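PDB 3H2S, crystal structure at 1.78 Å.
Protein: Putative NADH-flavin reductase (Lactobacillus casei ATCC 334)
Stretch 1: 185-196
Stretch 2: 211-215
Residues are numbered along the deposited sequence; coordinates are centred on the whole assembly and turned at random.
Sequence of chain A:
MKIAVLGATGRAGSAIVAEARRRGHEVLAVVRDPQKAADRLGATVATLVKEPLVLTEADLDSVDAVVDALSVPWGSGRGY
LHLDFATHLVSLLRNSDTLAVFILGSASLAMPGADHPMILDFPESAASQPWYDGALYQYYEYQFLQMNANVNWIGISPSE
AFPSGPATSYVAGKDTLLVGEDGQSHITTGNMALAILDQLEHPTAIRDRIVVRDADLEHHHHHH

Stretch 1 185-196: SHITTGNMALAI
Stretch 2 (211-215) VVRDA

How do the two backbones lie against each other? Residues 185-188 run extended into a helix that starts at Thr189 and continues past Ile196, while 211-214 is the end of a strand. Helix and strand axes approach to 8.5 Å, with 136° between their N-to-C directions, so the two run obliquely antiparallel. The register is fixed at Ile187 and Arg213, whose CA atoms lie 4.6 Å apart. Beside this pair, Asp214 N donates to His186 O at 2.8 Å and 174°, nearly straight. His186 (phi/psi -149/151) and Ile187 (-141/131) are extended, as are Val212 (-131/144) and Arg213 (-130/164); Asp214 turns to -63/142.

What fills the hollow at the start of the helix? The carboxylate of Asp214, chi1 -67° (m) and chi2 -30°, reaches into it. Asp214 OD1 accepts from Thr188 N at 2.9 Å and from Asn191 ND2 at 2.8 Å, and it also lies 3.3 Å from Ile187 CA. Asn191 presents its amide with chi1 -85° (m) and chi2 -29°, its CA-to-CB bond pointing toward the strand. Asp214 OD2 takes His186 ND1 at 2.8 Å, meeting the imidazole at its edge, near the ring plane; chi1 49° (p) and chi2 79° bring that ring edge to the acid. The methyl Thr188 CG2 rests 3.5 Å from Asp214 OD2, so the pocket has an apolar patch among its donors.

How does the helix begin beside this pocket? Thr188, at -77/157 with chi1 64° (p), is the N-cap: its OG1 accepts from Asn191 N at 3.1 Å. The helix then proceeds regularly, with Met192 N to Thr188 O at 2.9 Å and Ala195 N to Asn191 O at 3.0 Å. Thr189 points its CB away from the strand, and Gly190 also stays clear of it.

Which bump do the helix and the loop before it receive? Val212, chi1 -70° (m), points toward stretch 1 and is the apolar knob of the contact. Val212 CG2 meets Ile187 CD1 at 3.9 Å and the selenomethionine Met192 CE at 3.8 Å, while Val212 CG1 meets Ala195 CB at 3.9 Å. Ile187 (chi1 179°, t; chi2 89°, p) also lays CD1 3.6 Å from Arg213 C. Met192 curls its end nearer with chi1 174° (t), chi2 63° (p) and chi3 73° (p). Val211 points away, and the Arg213 side chain leads outward, its NH1 donating to Asp214 O at 2.9 Å.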

# COMPACT_ATOMS: atom_id res chain seq x y z
N SER A 185 -9.48 26.27 -14.14
CA SER A 185 -8.67 25.07 -14.17
C SER A 185 -9.59 23.86 -14.31
O SER A 185 -10.29 23.50 -13.37
CB SER A 185 -7.84 24.99 -12.89
OG SER A 185 -7.18 23.75 -12.79
N HIS A 186 -9.68 23.31 -15.53
CA HIS A 186 -10.63 22.23 -15.79
C HIS A 186 -10.14 21.28 -16.86
O HIS A 186 -9.34 21.66 -17.73
CB HIS A 186 -12.02 22.79 -16.16
CG HIS A 186 -11.98 23.84 -17.22
ND1 HIS A 186 -11.84 23.55 -18.56
CD2 HIS A 186 -11.98 25.20 -17.13
CE1 HIS A 186 -11.85 24.67 -19.26
NE2 HIS A 186 -11.91 25.69 -18.41
N ILE A 187 -10.57 20.03 -16.75
CA ILE A 187 -10.33 19.02 -17.76
C ILE A 187 -11.58 18.16 -17.89
O ILE A 187 -12.18 17.78 -16.89
CB ILE A 187 -9.12 18.12 -17.38
CG1 ILE A 187 -8.89 17.04 -18.44
CG2 ILE A 187 -9.38 17.43 -16.04
CD1 ILE A 187 -7.95 17.45 -19.55
N THR A 188 -12.04 17.94 -19.13
CA THR A 188 -13.18 17.06 -19.36
C THR A 188 -12.80 15.59 -19.25
O THR A 188 -11.64 15.21 -19.44
CB THR A 188 -13.85 17.33 -20.73
OG1 THR A 188 -12.92 17.01 -21.80
CG2 THR A 188 -14.27 18.80 -20.84
N THR A 189 -13.80 14.75 -18.98
CA THR A 189 -13.60 13.31 -19.02
C THR A 189 -13.06 12.86 -20.39
O THR A 189 -12.22 11.97 -20.46
CB THR A 189 -14.91 12.55 -18.68
OG1 THR A 189 -15.97 13.03 -19.50
CG2 THR A 189 -15.29 12.76 -17.23
N GLY A 190 -13.52 13.50 -21.47
CA GLY A 190 -13.02 13.16 -22.80
C GLY A 190 -11.54 13.46 -22.98
O GLY A 190 -10.79 12.63 -23.50
N ASN A 191 -11.11 14.61 -22.49
CA ASN A 191 -9.71 15.03 -22.62
C ASN A 191 -8.74 14.27 -21.70
O ASN A 191 -7.65 13.87 -22.13
CB ASN A 191 -9.58 16.54 -22.41
CG ASN A 191 -9.85 17.31 -23.68
OD1 ASN A 191 -9.62 16.80 -24.77
ND2 ASN A 191 -10.47 18.48 -23.55
N MSE A 192 -9.23 13.93 -20.51
CA MSE A 192 -8.51 13.00 -19.65
C MSE A 192 -8.32 11.66 -20.37
O MSE A 192 -7.23 11.08 -20.31
CB MSE A 192 -9.25 12.80 -18.31
CG MSE A 192 -8.62 11.73 -17.43
SE MSE A 192 -6.78 12.18 -16.86
CE MSE A 192 -7.21 13.57 -15.56
N ALA A 193 -9.36 11.19 -21.05
CA ALA A 193 -9.25 9.95 -21.81
C ALA A 193 -8.16 10.05 -22.90
O ALA A 193 -7.39 9.11 -23.08
CB ALA A 193 -10.60 9.55 -22.43
N LEU A 194 -8.14 11.16 -23.62
CA LEU A 194 -7.08 11.41 -24.61
C LEU A 194 -5.71 11.28 -23.97
O LEU A 194 -4.82 10.64 -24.52
CB LEU A 194 -7.20 12.82 -25.23
CG LEU A 194 -8.33 13.15 -26.20
CD1 LEU A 194 -8.07 14.51 -26.86
CD2 LEU A 194 -8.49 12.05 -27.25
N ALA A 195 -5.52 11.96 -22.85
CA ALA A 195 -4.23 11.99 -22.15
C ALA A 195 -3.80 10.60 -21.68
O ALA A 195 -2.64 10.24 -21.75
CB ALA A 195 -4.29 12.98 -20.96
N ILE A 196 -4.74 9.85 -21.12
CA ILE A 196 -4.48 8.50 -20.69
C ILE A 196 -4.07 7.57 -21.83
O ILE A 196 -3.04 6.90 -21.75
CB ILE A 196 -5.68 7.93 -19.91
CG1 ILE A 196 -5.81 8.68 -18.57
CG2 ILE A 196 -5.50 6.42 -19.70
CD1 ILE A 196 -7.06 8.33 -17.77
N VAL A 211 -0.03 16.56 -14.91
CA VAL A 211 -1.36 17.13 -14.70
C VAL A 211 -1.84 17.58 -16.07
O VAL A 211 -1.04 18.03 -16.89
CB VAL A 211 -1.31 18.36 -13.77
CG1 VAL A 211 -0.25 19.37 -14.23
CG2 VAL A 211 -2.67 19.03 -13.66
N VAL A 212 -3.14 17.52 -16.30
CA VAL A 212 -3.68 17.93 -17.60
C VAL A 212 -4.86 18.89 -17.47
O VAL A 212 -5.65 18.77 -16.54
CB VAL A 212 -4.07 16.71 -18.47
CG1 VAL A 212 -2.82 15.97 -18.90
CG2 VAL A 212 -4.99 15.77 -17.70
N ARG A 213 -4.95 19.84 -18.40
CA ARG A 213 -6.13 20.70 -18.48
C ARG A 213 -6.64 20.74 -19.92
O ARG A 213 -5.92 20.39 -20.86
CB ARG A 213 -5.80 22.12 -18.00
CG ARG A 213 -4.89 22.90 -18.96
CD ARG A 213 -4.87 24.38 -18.58
NE ARG A 213 -3.85 25.14 -19.30
CZ ARG A 213 -4.04 25.74 -20.47
NH1 ARG A 213 -5.18 25.57 -21.14
NH2 ARG A 213 -3.07 26.46 -21.01
N ASP A 214 -7.88 21.21 -20.08
CA ASP A 214 -8.43 21.44 -21.41
C ASP A 214 -7.60 22.50 -22.11
O ASP A 214 -7.25 23.52 -21.51
CB ASP A 214 -9.88 21.92 -21.32
CG ASP A 214 -10.83 20.87 -20.79
OD1 ASP A 214 -10.57 19.66 -21.01
OD2 ASP A 214 -11.87 21.26 -20.22
N ALA A 215 -7.39 22.33 -23.41
CA ALA A 215 -6.71 23.34 -24.22
C ALA A 215 -7.66 24.48 -24.56
O ALA A 215 -8.86 24.39 -24.31
CB ALA A 215 -6.16 22.73 -25.50